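Local coordinates for protein ancestral D-type dye decolorizing peroxidase (Geotrichum candidum, PDB 7ANV) that probably uses its haem to reduce hydrogen peroxide while oxidising dyes and other substrates, as dye-decolorizing peroxidases do, at residues 16-22 with 145-151; 115-119 with 436-440; 131-135 with 250-254; 134-140 with 177-181. All blocks are in the same frame, centred on the assembly; numbering follows the deposited sequence.

Contact 1: 16-22 with 145-151; sequences LPKKTET and LVAGDSH. With SO4 (sulfate ion), chain H.
Strand 20-22 runs antiparallel to strand 145-148, axes 4.7 Å apart and directions at 164°. T22 and V146 form a hydrogen-bonded pair (T22 N to V146 O 2.8 Å), E21 and A147 a non-hydrogen-bonded one, and G148 N donates to T20 O at 3.0 Å. G148 O accepts K19 N (2.9 Å) and T20 N (3.2 Å): a classic beta bulge. On the E21 and A147 face, E21 is extended (chi1 and chi2 t) and K18 (chi1 p, then all t) sets its NZ 2.7 Å from E21 OE1, a salt bridge; this amine also bonds the carbonyls of R368 and G369. L16, m then t, rests its CB 3.7 Å from A147 CB. On the T22 and V146 face, T20 (t) lays CG2 3.4 Å from S150 C while its hydroxyl bonds G182. K18 N donates to O4 of a sulfate, probably from the crystallisation liquor, at 2.8 Å. These are the two inner strands of a 2-3-1-4 antiparallel sheet, the ferredoxin-like fold of DyP peroxidases.

Contact 2: 115-119 with 436-440; sequences LGDPG and QAANN
Q436 stretches its side chain over the backbone of G116, its amide ending in the notch between L115 and D117. With chi1 m, chi2 t and chi3 near 124°, Q436 NE2 donates to L115 O (2.9 Å) and to D117 OD1 (3.0 Å, nearly linear), and lies 3.1 Å from G116 C. The amide oxygen turns to the proline, Q436 OE1 lying 3.7 Å from P118 CD. Backbones are closest at G116 and Q436, CA to CA 5.0 Å; a CB on G116 would fall 2.6 Å from Q436 CB, so the overlap leaves no room for one. G116 ends helix 108-115 with phi/psi 94/15 in a Schellman motif, so Q436 docks on a helix C-terminus, and L115 O, which it binds, also accepts N414 ND2. D117 (chi1 m, chi2 near 4°) has its strongest partner in R252, a salt bridge, and its OD2 takes the indole NH of W131. D117 and P118 follow in a polyproline-II-like conformation (phi near -60°, psi near 140°). From the extended Q436 (-129/134) the other loop bows outward through A438 and N439, then returns at N440, whose CA is 6.1 Å from that of P118. N440, poorly ordered and with chi1 near -133°, presents OD1 to G119 N at 3.0 Å and 172°.

Contact 3: 131-135 with 250-254; sequences WDPAF and VFRKL. With HEM (protoporphyrin IX containing Fe), chain B.
F135, K253 and D132 carry most of this contact between the start of helix 133-137 and strand 250-254; the backbones stay apart, the nearest CA atoms, those of D132 and K253, being 9.1 Å from each other, so side chains span the gap. K253 is fully extended, all four chi angles t, and aims straight at the helix N-terminus, where K253 NZ meets D132 OD2 at 2.9 Å in a salt bridge; D389 provides a second carboxylate for the same amine. D132 (chi1 m) stands at the N-cap position but spends its side chain on the lysine, while D132 O accepts F135 N at 3.1 Å. F135, chi1 m and chi2 near -57°, extends alongside K253, with F135 CE2 4.3 Å from K253 CB and F135 CZ 3.8 Å from F251 CE1. F251 has chi1 t, and F25 meets both phenylalanine rings edge-to-face. W131 CZ2 approaches R252 NH1 at 4.0 Å, and D117 binds both residues. L254 CD1 lies 3.7 Å from haem CAB. Aromatic packing beside the salt bridge joins the N-terminal ferredoxin-like half to an inner strand, 247-256, of the second sheet, which borders the haem pocket of this DyP peroxidase.

Contact 4: 134-140 with 177-181; sequences AFKEKDI and VLTIQ
V177 is the main bump, pushed into the hollow formed by A134, K138 and I140 of the helix and the segment following it. Its chi1 is t: V177 CG1 lies 4.1 Å from A134 CB, 3.7 Å from K138 CB and 3.8 Å from I140 CG1. V177 and L178 both face F25 in a classic beta bulge, V177 at phi/psi -93/-41, so both CA-to-CB bonds can point toward the helix. L178 (t, p) fills the next recess, its CB 3.8 Å from A134 CB and its CD2 3.5 Å from F135 CE2. I180 (m, t) then meets the edge of the F135 ring, I180 CD1 3.9 Å from F135 CZ. Small A134 lets the strand approach, its CA 6.3 Å from that of L178. The K138 chain bends round V177, and K138 NZ hydrogen-bonds V177 O at 3.0 Å. The fit of helix 133-137 on strand 174-183, an edge strand of the ferredoxin-like sheet within this chain, thus rests on apolar shape, with one polar tie at exposed K138.

Contacts 3 and 4 share A134 and F135, their centres about 7 Å apart: the same short helix touches both four-stranded sheets, and F251 CZ and I180 CD1 meet at 4.0 Å between them. Contact 2 connects to contact 3 through a 2.8 Å salt bridge, D117 OD1 to R252 NH2. Contact 1 joins contact 4 inside one sheet, T22 CG2 being 3.2 Å from T179 CG2. Contacts 1 and 2 are the farthest apart, about 32 Å between centres, on opposite sides of the chain's centre. Contact 3 alone supplies a haem-pocket residue, L254; the L115 side chain of contact 2 lies about 7 Å from the haem, those of K18 and I180 about 13 Å.

Contact 1: 16-22 with 145-151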
loop_
_atom_site.group_PDB
_atom_site.type_symbol
_atom_site.label_atom_id
_atom_site.label_comp_id
_atom_site.label_asym_id
_atom_site.label_seq_id
_atom_site.Cartn_x
_atom_site.Cartn_y
_atom_site.Cartn_z
ATOM N N LEU A 16 -2.634 -9.976 -8.322
ATOM C CA LEU A 16 -3.769 -10.182 -9.253
ATOM C C LEU A 16 -3.791 -9.067 -10.283
ATOM O O LEU A 16 -3.836 -7.901 -9.930
ATOM C CB LEU A 16 -5.078 -10.197 -8.462
ATOM C CG LEU A 16 -5.189 -11.232 -7.355
ATOM C CD1 LEU A 16 -6.528 -11.060 -6.640
ATOM C CD2 LEU A 16 -5.050 -12.621 -7.925
ATOM N N PRO A 17 -3.683 -9.381 -11.580
ATOM C CA PRO A 17 -3.717 -8.352 -12.621
ATOM C C PRO A 17 -5.130 -7.773 -12.713
ATOM O O PRO A 17 -6.079 -8.495 -12.419
ATOM C CB PRO A 17 -3.380 -9.097 -13.921
ATOM C CG PRO A 17 -3.629 -10.519 -13.612
ATOM C CD PRO A 17 -3.425 -10.718 -12.133
ATOM N N LYS A 18 -5.245 -6.487 -13.026
ATOM C CA LYS A 18 -6.561 -5.823 -12.883
ATOM C C LYS A 18 -6.629 -4.496 -13.632
ATOM O O LYS A 18 -5.605 -3.754 -13.709
ATOM C CB LYS A 18 -6.827 -5.611 -11.393
ATOM C CG LYS A 18 -5.941 -4.596 -10.691
ATOM C CD LYS A 18 -5.906 -4.784 -9.196
ATOM C CE LYS A 18 -4.844 -3.957 -8.514
ATOM N NZ LYS A 18 -4.802 -4.271 -7.082
ATOM N N LYS A 19 -7.833 -4.167 -14.079
ATOM C CA LYS A 19 -8.240 -2.774 -14.415
ATOM C C LYS A 19 -9.232 -2.299 -13.343
ATOM O O LYS A 19 -9.401 -1.114 -13.172
ATOM C CB LYS A 19 -8.867 -2.743 -15.809
ATOM C CG LYS A 19 -7.889 -3.172 -16.905
ATOM C CD LYS A 19 -8.328 -2.909 -18.342
ATOM C CE LYS A 19 -7.160 -3.102 -19.309
ATOM N NZ LYS A 19 -7.408 -2.504 -20.649
ATOM N N THR A 20 -9.900 -3.236 -12.674
ATOM C CA THR A 20 -10.888 -2.941 -11.616
ATOM C C THR A 20 -10.818 -4.053 -10.572
ATOM O O THR A 20 -10.454 -5.199 -10.901
ATOM C CB THR A 20 -12.299 -2.773 -12.199
ATOM O OG1 THR A 20 -13.197 -2.352 -11.173
ATOM C CG2 THR A 20 -12.845 -4.031 -12.837
ATOM N N GLU A 21 -11.184 -3.737 -9.348
ATOM C CA GLU A 21 -11.083 -4.726 -8.263
ATOM C C GLU A 21 -12.140 -4.348 -7.239
ATOM O O GLU A 21 -12.210 -3.160 -6.895
ATOM C CB GLU A 21 -9.665 -4.695 -7.688
ATOM C CG GLU A 21 -9.393 -5.760 -6.650
ATOM C CD GLU A 21 -7.944 -5.687 -6.169
ATOM O OE1 GLU A 21 -7.346 -4.572 -6.250
ATOM O OE2 GLU A 21 -7.443 -6.724 -5.688
ATOM N N THR A 22 -12.849 -5.333 -6.709
ATOM C CA THR A 22 -13.875 -5.105 -5.689
ATOM C C THR A 22 -13.423 -5.811 -4.421
ATOM O O THR A 22 -12.913 -6.938 -4.490
ATOM C CB THR A 22 -15.254 -5.573 -6.155
ATOM O OG1 THR A 22 -15.678 -4.678 -7.182
ATOM C CG2 THR A 22 -16.246 -5.534 -5.014
ATOM N N LEU A 145 -11.384 -10.532 -2.270
ATOM C CA LEU A 145 -10.842 -9.640 -3.319
ATOM C C LEU A 145 -11.213 -10.232 -4.667
ATOM O O LEU A 145 -10.873 -11.415 -4.927
ATOM C CB LEU A 145 -9.308 -9.669 -3.251
ATOM C CG LEU A 145 -8.583 -9.049 -2.090
ATOM C CD1 LEU A 145 -8.683 -9.970 -0.875
ATOM C CD2 LEU A 145 -7.118 -8.841 -2.505
ATOM N N VAL A 146 -11.848 -9.473 -5.522
ATOM C CA VAL A 146 -12.123 -9.944 -6.899
ATOM C C VAL A 146 -11.551 -8.900 -7.873
ATOM O O VAL A 146 -12.044 -7.766 -7.923
ATOM C CB VAL A 146 -13.633 -10.194 -7.121
ATOM C CG1 VAL A 146 -13.856 -10.818 -8.488
ATOM C CG2 VAL A 146 -14.236 -11.059 -6.013
ATOM N N ALA A 147 -10.541 -9.292 -8.629
ATOM C CA ALA A 147 -9.798 -8.429 -9.570
ATOM C C ALA A 147 -10.140 -8.881 -10.995
ATOM O O ALA A 147 -10.396 -10.052 -11.201
ATOM C CB ALA A 147 -8.326 -8.566 -9.284
ATOM N N GLY A 148 -10.279 -7.968 -11.938
ATOM C CA GLY A 148 -10.624 -8.369 -13.303
ATOM C C GLY A 148 -10.288 -7.313 -14.320
ATOM O O GLY A 148 -9.905 -6.174 -13.970
ATOM N N ASP A 149 -10.484 -7.693 -15.564
ATOM C CA ASP A 149 -10.265 -6.835 -16.739
ATOM C C ASP A 149 -11.374 -5.784 -16.869
ATOM O O ASP A 149 -11.157 -4.801 -17.568
ATOM C CB ASP A 149 -10.238 -7.708 -17.986
ATOM C CG ASP A 149 -11.579 -8.371 -18.238
ATOM O OD1 ASP A 149 -11.885 -9.337 -17.498
ATOM O OD2 ASP A 149 -12.288 -7.925 -19.175
ATOM N N SER A 150 -12.546 -6.012 -16.272
ATOM C CA SER A 150 -13.750 -5.184 -16.539
ATOM C C SER A 150 -14.730 -5.317 -15.377
ATOM O O SER A 150 -14.657 -6.321 -14.617
ATOM C CB SER A 150 -14.409 -5.587 -17.847
ATOM O OG SER A 150 -14.899 -6.906 -17.808
ATOM N N HIS A 151 -15.635 -4.366 -15.260
ATOM C CA HIS A 151 -16.753 -4.468 -14.280
ATOM C C HIS A 151 -17.564 -5.731 -14.582
ATOM O O HIS A 151 -17.952 -6.421 -13.633
ATOM C CB HIS A 151 -17.598 -3.203 -14.283
ATOM C CG HIS A 151 -16.827 -1.976 -13.969
ATOM N ND1 HIS A 151 -16.962 -0.824 -14.686
ATOM C CD2 HIS A 151 -15.859 -1.757 -13.057
ATOM C CE1 HIS A 151 -16.149 0.096 -14.199
ATOM N NE2 HIS A 151 -15.453 -0.455 -13.197
HETATM S S SO4 H . -1.354 -5.329 -13.651
HETATM O O1 SO4 H . -0.872 -3.981 -13.796
HETATM O O2 SO4 H . -0.621 -5.984 -12.595
HETATM O O3 SO4 H . -1.161 -6.053 -14.884
HETATM O O4 SO4 H . -2.756 -5.303 -13.331
#

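Contact 2: 115-119 with 436-440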
loop_
_atom_site.group_PDB
_atom_site.type_symbol
_atom_site.label_atom_id
_atom_site.label_comp_id
_atom_site.label_asym_id
_atom_site.label_seq_id
_atom_site.Cartn_x
_atom_site.Cartn_y
_atom_site.Cartn_z
ATOM N N LEU A 115 -1.415 5.283 14.634
ATOM C CA LEU A 115 -1.149 5.497 13.197
ATOM C C LEU A 115 -1.225 6.998 12.914
ATOM O O LEU A 115 -0.738 7.400 11.854
ATOM C CB LEU A 115 -2.146 4.735 12.327
ATOM C CG LEU A 115 -2.015 3.221 12.340
ATOM C CD1 LEU A 115 -3.247 2.582 11.681
ATOM C CD2 LEU A 115 -0.730 2.799 11.656
ATOM N N GLY A 116 -1.900 7.749 13.792
ATOM C CA GLY A 116 -2.070 9.216 13.670
ATOM C C GLY A 116 -3.356 9.608 12.961
ATOM O O GLY A 116 -3.525 10.812 12.620
ATOM N N ASP A 117 -4.296 8.687 12.819
ATOM C CA ASP A 117 -5.549 8.988 12.080
ATOM C C ASP A 117 -6.296 10.096 12.809
ATOM O O ASP A 117 -6.298 10.173 14.044
ATOM C CB ASP A 117 -6.469 7.770 11.922
ATOM C CG ASP A 117 -5.931 6.696 11.004
ATOM O OD1 ASP A 117 -4.776 6.843 10.512
ATOM O OD2 ASP A 117 -6.627 5.686 10.832
ATOM N N PRO A 118 -6.942 10.992 12.054
ATOM C CA PRO A 118 -7.771 12.019 12.662
ATOM C C PRO A 118 -8.856 11.357 13.524
ATOM O O PRO A 118 -9.403 10.291 13.176
ATOM C CB PRO A 118 -8.361 12.820 11.487
ATOM C CG PRO A 118 -7.568 12.421 10.285
ATOM C CD PRO A 118 -6.956 11.053 10.583
ATOM N N GLY A 119 -9.135 11.968 14.668
ATOM C CA GLY A 119 -10.210 11.509 15.558
ATOM C C GLY A 119 -11.008 12.705 16.042
ATOM O O GLY A 119 -10.548 13.859 15.836
ATOM N N GLN A 436 1.449 11.640 9.549
ATOM C CA GLN A 436 0.405 12.133 10.499
ATOM C C GLN A 436 1.044 12.474 11.834
ATOM O O GLN A 436 1.842 11.628 12.329
ATOM C CB GLN A 436 -0.683 11.072 10.655
ATOM C CG GLN A 436 -1.377 10.790 9.349
ATOM C CD GLN A 436 -2.625 9.961 9.470
ATOM O OE1 GLN A 436 -3.688 10.394 9.023
ATOM N NE2 GLN A 436 -2.524 8.797 10.103
ATOM N N ALA A 437 0.675 13.638 12.389
ATOM C CA ALA A 437 1.220 14.179 13.661
ATOM C C ALA A 437 0.461 13.597 14.854
ATOM O O ALA A 437 -0.606 12.983 14.662
ATOM C CB ALA A 437 1.214 15.682 13.650
ATOM N N ALA A 438 1.078 13.700 16.035
ATOM C CA ALA A 438 0.705 12.960 17.266
ATOM C C ALA A 438 -0.645 13.451 17.805
ATOM O O ALA A 438 -1.435 12.600 18.252
ATOM C CB ALA A 438 1.792 13.102 18.304
ATOM N N ASN A 439 -0.903 14.762 17.786
ATOM C CA ASN A 439 -2.191 15.321 18.286
ATOM C C ASN A 439 -3.070 15.731 17.103
ATOM O O ASN A 439 -2.537 15.918 15.996
ATOM C CB ASN A 439 -1.960 16.437 19.306
ATOM C CG ASN A 439 -1.561 15.877 20.659
ATOM O OD1 ASN A 439 -1.661 14.668 20.880
ATOM N ND2 ASN A 439 -1.103 16.725 21.565
ATOM N N ASN A 440 -4.368 15.823 17.403
ATOM C CA ASN A 440 -5.392 16.238 16.416
ATOM C C ASN A 440 -4.934 17.557 15.811
ATOM O O ASN A 440 -5.176 17.771 14.635
ATOM C CB ASN A 440 -6.823 16.208 16.965
ATOM C CG ASN A 440 -7.743 15.524 15.980
ATOM O OD1 ASN A 440 -7.600 14.336 15.711
ATOM N ND2 ASN A 440 -8.630 16.291 15.377
#

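Contact 3: 131-135 with 250-254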
loop_
_atom_site.group_PDB
_atom_site.type_symbol
_atom_site.label_atom_id
_atom_site.label_comp_id
_atom_site.label_asym_id
_atom_site.label_seq_id
_atom_site.Cartn_x
_atom_site.Cartn_y
_atom_site.Cartn_z
ATOM N N TRP A 131 -13.408 7.459 10.932
ATOM C CA TRP A 131 -13.504 6.415 9.875
ATOM C C TRP A 131 -14.908 6.352 9.263
ATOM O O TRP A 131 -15.874 6.862 9.910
ATOM C CB TRP A 131 -13.141 5.079 10.494
ATOM C CG TRP A 131 -11.676 4.861 10.657
ATOM C CD1 TRP A 131 -10.663 5.760 10.458
ATOM C CD2 TRP A 131 -11.054 3.627 11.043
ATOM N NE1 TRP A 131 -9.463 5.176 10.741
ATOM C CE2 TRP A 131 -9.668 3.869 11.072
ATOM C CE3 TRP A 131 -11.528 2.352 11.355
ATOM C CZ2 TRP A 131 -8.759 2.862 11.377
ATOM C CZ3 TRP A 131 -10.633 1.360 11.670
ATOM C CH2 TRP A 131 -9.269 1.624 11.689
ATOM N N ASP A 132 -15.051 5.708 8.097
ATOM C CA ASP A 132 -16.387 5.343 7.560
ATOM C C ASP A 132 -17.023 4.410 8.590
ATOM O O ASP A 132 -16.326 3.572 9.173
ATOM C CB ASP A 132 -16.339 4.698 6.166
ATOM C CG ASP A 132 -15.797 5.608 5.066
ATOM O OD1 ASP A 132 -15.820 6.843 5.268
ATOM O OD2 ASP A 132 -15.399 5.086 4.010
ATOM N N PRO A 133 -18.351 4.513 8.808
ATOM C CA PRO A 133 -19.063 3.680 9.784
ATOM C C PRO A 133 -18.753 2.175 9.712
ATOM O O PRO A 133 -18.568 1.579 10.736
ATOM C CB PRO A 133 -20.541 3.927 9.454
ATOM C CG PRO A 133 -20.552 5.326 8.883
ATOM C CD PRO A 133 -19.238 5.472 8.139
ATOM N N ALA A 134 -18.648 1.601 8.507
ATOM C CA ALA A 134 -18.472 0.145 8.304
ATOM C C ALA A 134 -17.172 -0.322 8.962
ATOM O O ALA A 134 -17.147 -1.419 9.489
ATOM C CB ALA A 134 -18.523 -0.194 6.828
ATOM N N PHE A 135 -16.120 0.505 8.964
ATOM C CA PHE A 135 -14.787 0.138 9.499
ATOM C C PHE A 135 -14.706 0.382 11.014
ATOM O O PHE A 135 -13.836 -0.190 11.725
ATOM C CB PHE A 135 -13.737 0.944 8.744
ATOM C CG PHE A 135 -13.462 0.421 7.361
ATOM C CD1 PHE A 135 -13.045 -0.887 7.200
ATOM C CD2 PHE A 135 -13.594 1.222 6.245
ATOM C CE1 PHE A 135 -12.752 -1.380 5.942
ATOM C CE2 PHE A 135 -13.308 0.721 4.985
ATOM C CZ PHE A 135 -12.880 -0.573 4.843
ATOM N N VAL A 250 -2.747 -5.830 4.930
ATOM C CA VAL A 250 -3.179 -4.528 5.500
ATOM C C VAL A 250 -4.038 -3.824 4.461
ATOM O O VAL A 250 -3.535 -3.555 3.363
ATOM C CB VAL A 250 -1.976 -3.656 5.886
ATOM C CG1 VAL A 250 -2.465 -2.276 6.303
ATOM C CG2 VAL A 250 -1.104 -4.326 6.948
ATOM N N PHE A 251 -5.257 -3.467 4.846
ATOM C CA PHE A 251 -6.163 -2.651 4.020
ATOM C C PHE A 251 -6.337 -1.269 4.653
ATOM O O PHE A 251 -6.700 -1.202 5.808
ATOM C CB PHE A 251 -7.492 -3.377 3.797
ATOM C CG PHE A 251 -8.386 -2.653 2.821
ATOM C CD1 PHE A 251 -9.188 -1.605 3.256
ATOM C CD2 PHE A 251 -8.450 -3.033 1.482
ATOM C CE1 PHE A 251 -9.983 -0.903 2.352
ATOM C CE2 PHE A 251 -9.230 -2.320 0.571
ATOM C CZ PHE A 251 -9.997 -1.274 1.014
ATOM N N ARG A 252 -6.146 -0.214 3.873
ATOM C CA ARG A 252 -6.493 1.155 4.270
ATOM C C ARG A 252 -7.215 1.862 3.126
ATOM O O ARG A 252 -6.695 1.908 2.016
ATOM C CB ARG A 252 -5.238 1.978 4.592
ATOM C CG ARG A 252 -4.329 1.379 5.636
ATOM C CD ARG A 252 -4.673 1.846 7.017
ATOM N NE ARG A 252 -4.246 3.218 7.247
ATOM C CZ ARG A 252 -4.679 4.024 8.224
ATOM N NH1 ARG A 252 -5.678 3.681 9.030
ATOM N NH2 ARG A 252 -4.099 5.210 8.372
ATOM N N LYS A 253 -8.390 2.381 3.419
ATOM C CA LYS A 253 -9.090 3.298 2.501
ATOM C C LYS A 253 -8.555 4.706 2.747
ATOM O O LYS A 253 -8.774 5.255 3.850
ATOM C CB LYS A 253 -10.604 3.215 2.683
ATOM C CG LYS A 253 -11.340 4.120 1.720
ATOM C CD LYS A 253 -12.845 4.191 1.916
ATOM C CE LYS A 253 -13.383 5.308 1.048
ATOM N NZ LYS A 253 -14.841 5.528 1.210
ATOM N N LEU A 254 -7.809 5.249 1.792
ATOM C CA LEU A 254 -7.119 6.551 1.949
ATOM C C LEU A 254 -7.738 7.523 0.930
ATOM O O LEU A 254 -7.429 7.460 -0.279
ATOM C CB LEU A 254 -5.617 6.411 1.726
ATOM C CG LEU A 254 -4.958 5.409 2.650
ATOM C CD1 LEU A 254 -3.465 5.280 2.331
ATOM C CD2 LEU A 254 -5.192 5.782 4.116
HETATM C CHA HEM B . 5.762 4.231 -3.270
HETATM C CHB HEM B . 1.935 7.185 -3.591
HETATM C CHC HEM B . 0.313 5.480 0.712
HETATM C CHD HEM B . 4.367 2.860 1.142
HETATM C C1A HEM B . 4.847 5.166 -3.720
HETATM C C2A HEM B . 4.941 5.858 -4.952
HETATM C C3A HEM B . 3.880 6.703 -5.042
HETATM C C4A HEM B . 3.100 6.514 -3.868
HETATM C CMA HEM B . 3.539 7.636 -6.192
HETATM C CAA HEM B . 6.070 5.753 -5.971
HETATM C CBA HEM B . 6.018 4.535 -6.878
HETATM C CGA HEM B . 6.997 3.455 -6.517
HETATM O O1A HEM B . 8.157 3.645 -6.107
HETATM O O2A HEM B . 6.638 2.332 -6.669
HETATM C C1B HEM B . 1.165 6.961 -2.433
HETATM C C2B HEM B . -0.093 7.595 -2.183
HETATM C C3B HEM B . -0.573 7.119 -0.999
HETATM C C4B HEM B . 0.443 6.147 -0.507
HETATM C CMB HEM B . -0.773 8.613 -3.057
HETATM C CAB HEM B . -1.843 7.392 -0.285
HETATM C CBB HEM B . -2.976 7.861 -0.864
HETATM C C1C HEM B . 1.296 4.625 1.234
HETATM C C2C HEM B . 1.276 4.009 2.494
HETATM C C3C HEM B . 2.455 3.295 2.611
HETATM C C4C HEM B . 3.178 3.474 1.401
HETATM C CMC HEM B . 0.154 4.129 3.515
HETATM C CAC HEM B . 2.981 2.484 3.712
HETATM C CBC HEM B . 2.602 2.652 4.970
HETATM C C1D HEM B . 5.027 2.998 -0.079
HETATM C C2D HEM B . 6.257 2.230 -0.339
HETATM C C3D HEM B . 6.647 2.635 -1.567
HETATM C C4D HEM B . 5.658 3.632 -2.033
HETATM C CMD HEM B . 6.981 1.200 0.522
HETATM C CAD HEM B . 7.864 2.149 -2.325
HETATM C CBD HEM B . 9.155 2.879 -1.920
HETATM C CGD HEM B . 10.359 2.281 -2.586
HETATM O O1D HEM B . 11.160 3.095 -3.112
HETATM O O2D HEM B . 10.579 1.043 -2.573
HETATM N NA HEM B . 3.697 5.570 -3.054
HETATM N NB HEM B . 1.426 6.107 -1.430
HETATM N NC HEM B . 2.479 4.335 0.590
HETATM N ND HEM B . 4.712 3.853 -1.081
HETATM FE FE HEM B . 3.162 4.987 -1.246
#

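Contact 4: 134-140 with 177-181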
loop_
_atom_site.group_PDB
_atom_site.type_symbol
_atom_site.label_atom_id
_atom_site.label_comp_id
_atom_site.label_asym_id
_atom_site.label_seq_id
_atom_site.Cartn_x
_atom_site.Cartn_y
_atom_site.Cartn_z
ATOM N N ALA A 134 -18.648 1.601 8.507
ATOM C CA ALA A 134 -18.472 0.145 8.304
ATOM C C ALA A 134 -17.172 -0.322 8.962
ATOM O O ALA A 134 -17.147 -1.419 9.489
ATOM C CB ALA A 134 -18.523 -0.194 6.828
ATOM N N PHE A 135 -16.120 0.505 8.964
ATOM C CA PHE A 135 -14.787 0.138 9.499
ATOM C C PHE A 135 -14.706 0.382 11.014
ATOM O O PHE A 135 -13.836 -0.190 11.725
ATOM C CB PHE A 135 -13.737 0.944 8.744
ATOM C CG PHE A 135 -13.462 0.421 7.361
ATOM C CD1 PHE A 135 -13.045 -0.887 7.200
ATOM C CD2 PHE A 135 -13.594 1.222 6.245
ATOM C CE1 PHE A 135 -12.752 -1.380 5.942
ATOM C CE2 PHE A 135 -13.308 0.721 4.985
ATOM C CZ PHE A 135 -12.880 -0.573 4.843
ATOM N N LYS A 136 -15.611 1.239 11.482
ATOM C CA LYS A 136 -15.565 1.860 12.825
ATOM C C LYS A 136 -16.550 1.072 13.678
ATOM O O LYS A 136 -16.162 0.620 14.766
ATOM C CB LYS A 136 -15.881 3.356 12.678
ATOM C CG LYS A 136 -15.732 4.199 13.930
ATOM C CD LYS A 136 -16.627 5.422 13.957
ATOM C CE LYS A 136 -16.184 6.485 12.978
ATOM N NZ LYS A 136 -16.250 7.841 13.570
ATOM N N GLU A 137 -17.756 0.851 13.150
ATOM C CA GLU A 137 -18.933 0.343 13.905
ATOM C C GLU A 137 -18.970 -1.188 13.890
ATOM O O GLU A 137 -19.447 -1.770 14.874
ATOM C CB GLU A 137 -20.251 0.860 13.311
ATOM C CG GLU A 137 -20.358 2.376 13.234
ATOM C CD GLU A 137 -20.193 3.123 14.544
ATOM O OE1 GLU A 137 -20.514 2.549 15.615
ATOM O OE2 GLU A 137 -19.738 4.284 14.491
ATOM N N LYS A 138 -18.471 -1.816 12.829
ATOM C CA LYS A 138 -19.002 -3.130 12.391
ATOM C C LYS A 138 -17.952 -4.242 12.536
ATOM O O LYS A 138 -16.746 -3.924 12.542
ATOM C CB LYS A 138 -19.583 -2.937 10.988
ATOM C CG LYS A 138 -20.772 -1.976 10.950
ATOM C CD LYS A 138 -21.892 -2.365 9.995
ATOM C CE LYS A 138 -21.824 -1.633 8.668
ATOM N NZ LYS A 138 -22.492 -2.392 7.580
ATOM N N ASP A 139 -18.426 -5.492 12.665
ATOM C CA ASP A 139 -17.602 -6.704 12.896
ATOM C C ASP A 139 -17.231 -7.305 11.527
ATOM O O ASP A 139 -17.972 -8.148 10.969
ATOM C CB ASP A 139 -18.305 -7.683 13.848
ATOM C CG ASP A 139 -17.369 -8.284 14.888
ATOM O OD1 ASP A 139 -16.258 -7.710 15.064
ATOM O OD2 ASP A 139 -17.737 -9.330 15.499
ATOM N N ILE A 140 -16.110 -6.847 10.991
ATOM C CA ILE A 140 -15.543 -7.387 9.726
ATOM C C ILE A 140 -14.733 -8.647 10.072
ATOM O O ILE A 140 -13.706 -8.570 10.829
ATOM C CB ILE A 140 -14.727 -6.318 8.986
ATOM C CG1 ILE A 140 -15.616 -5.159 8.539
ATOM C CG2 ILE A 140 -14.010 -6.949 7.803
ATOM C CD1 ILE A 140 -14.843 -3.971 8.062
ATOM N N VAL A 177 -20.761 -6.430 4.819
ATOM C CA VAL A 177 -20.585 -5.235 5.698
ATOM C C VAL A 177 -20.362 -4.027 4.808
ATOM O O VAL A 177 -20.917 -2.952 5.055
ATOM C CB VAL A 177 -19.411 -5.420 6.676
ATOM C CG1 VAL A 177 -19.206 -4.199 7.556
ATOM C CG2 VAL A 177 -19.574 -6.669 7.515
ATOM N N LEU A 178 -19.572 -4.209 3.757
ATOM C CA LEU A 178 -19.140 -3.091 2.901
ATOM C C LEU A 178 -18.587 -3.701 1.615
ATOM O O LEU A 178 -17.844 -4.713 1.685
ATOM C CB LEU A 178 -18.072 -2.256 3.628
ATOM C CG LEU A 178 -17.477 -1.094 2.834
ATOM C CD1 LEU A 178 -18.497 0.007 2.580
ATOM C CD2 LEU A 178 -16.252 -0.519 3.533
ATOM N N THR A 179 -18.911 -3.077 0.493
ATOM C CA THR A 179 -18.212 -3.358 -0.776
ATOM C C THR A 179 -17.566 -2.068 -1.258
ATOM O O THR A 179 -18.244 -1.009 -1.192
ATOM C CB THR A 179 -19.179 -3.935 -1.812
ATOM O OG1 THR A 179 -19.772 -5.080 -1.207
ATOM C CG2 THR A 179 -18.488 -4.346 -3.089
ATOM N N ILE A 180 -16.306 -2.137 -1.689
ATOM C CA ILE A 180 -15.610 -0.944 -2.244
ATOM C C ILE A 180 -15.068 -1.403 -3.589
ATOM O O ILE A 180 -14.356 -2.410 -3.629
ATOM C CB ILE A 180 -14.476 -0.408 -1.335
ATOM C CG1 ILE A 180 -14.862 -0.391 0.144
ATOM C CG2 ILE A 180 -14.065 0.967 -1.863
ATOM C CD1 ILE A 180 -13.777 0.095 1.118
ATOM N N GLN A 181 -15.292 -0.612 -4.608
ATOM C CA GLN A 181 -14.729 -0.859 -5.942
ATOM C C GLN A 181 -13.554 0.074 -6.216
ATOM O O GLN A 181 -13.693 1.310 -6.044
ATOM C CB GLN A 181 -15.830 -0.648 -6.976
ATOM C CG GLN A 181 -15.367 -0.962 -8.394
ATOM C CD GLN A 181 -16.489 -0.702 -9.361
ATOM O OE1 GLN A 181 -17.540 -1.335 -9.256
ATOM N NE2 GLN A 181 -16.327 0.295 -10.230
#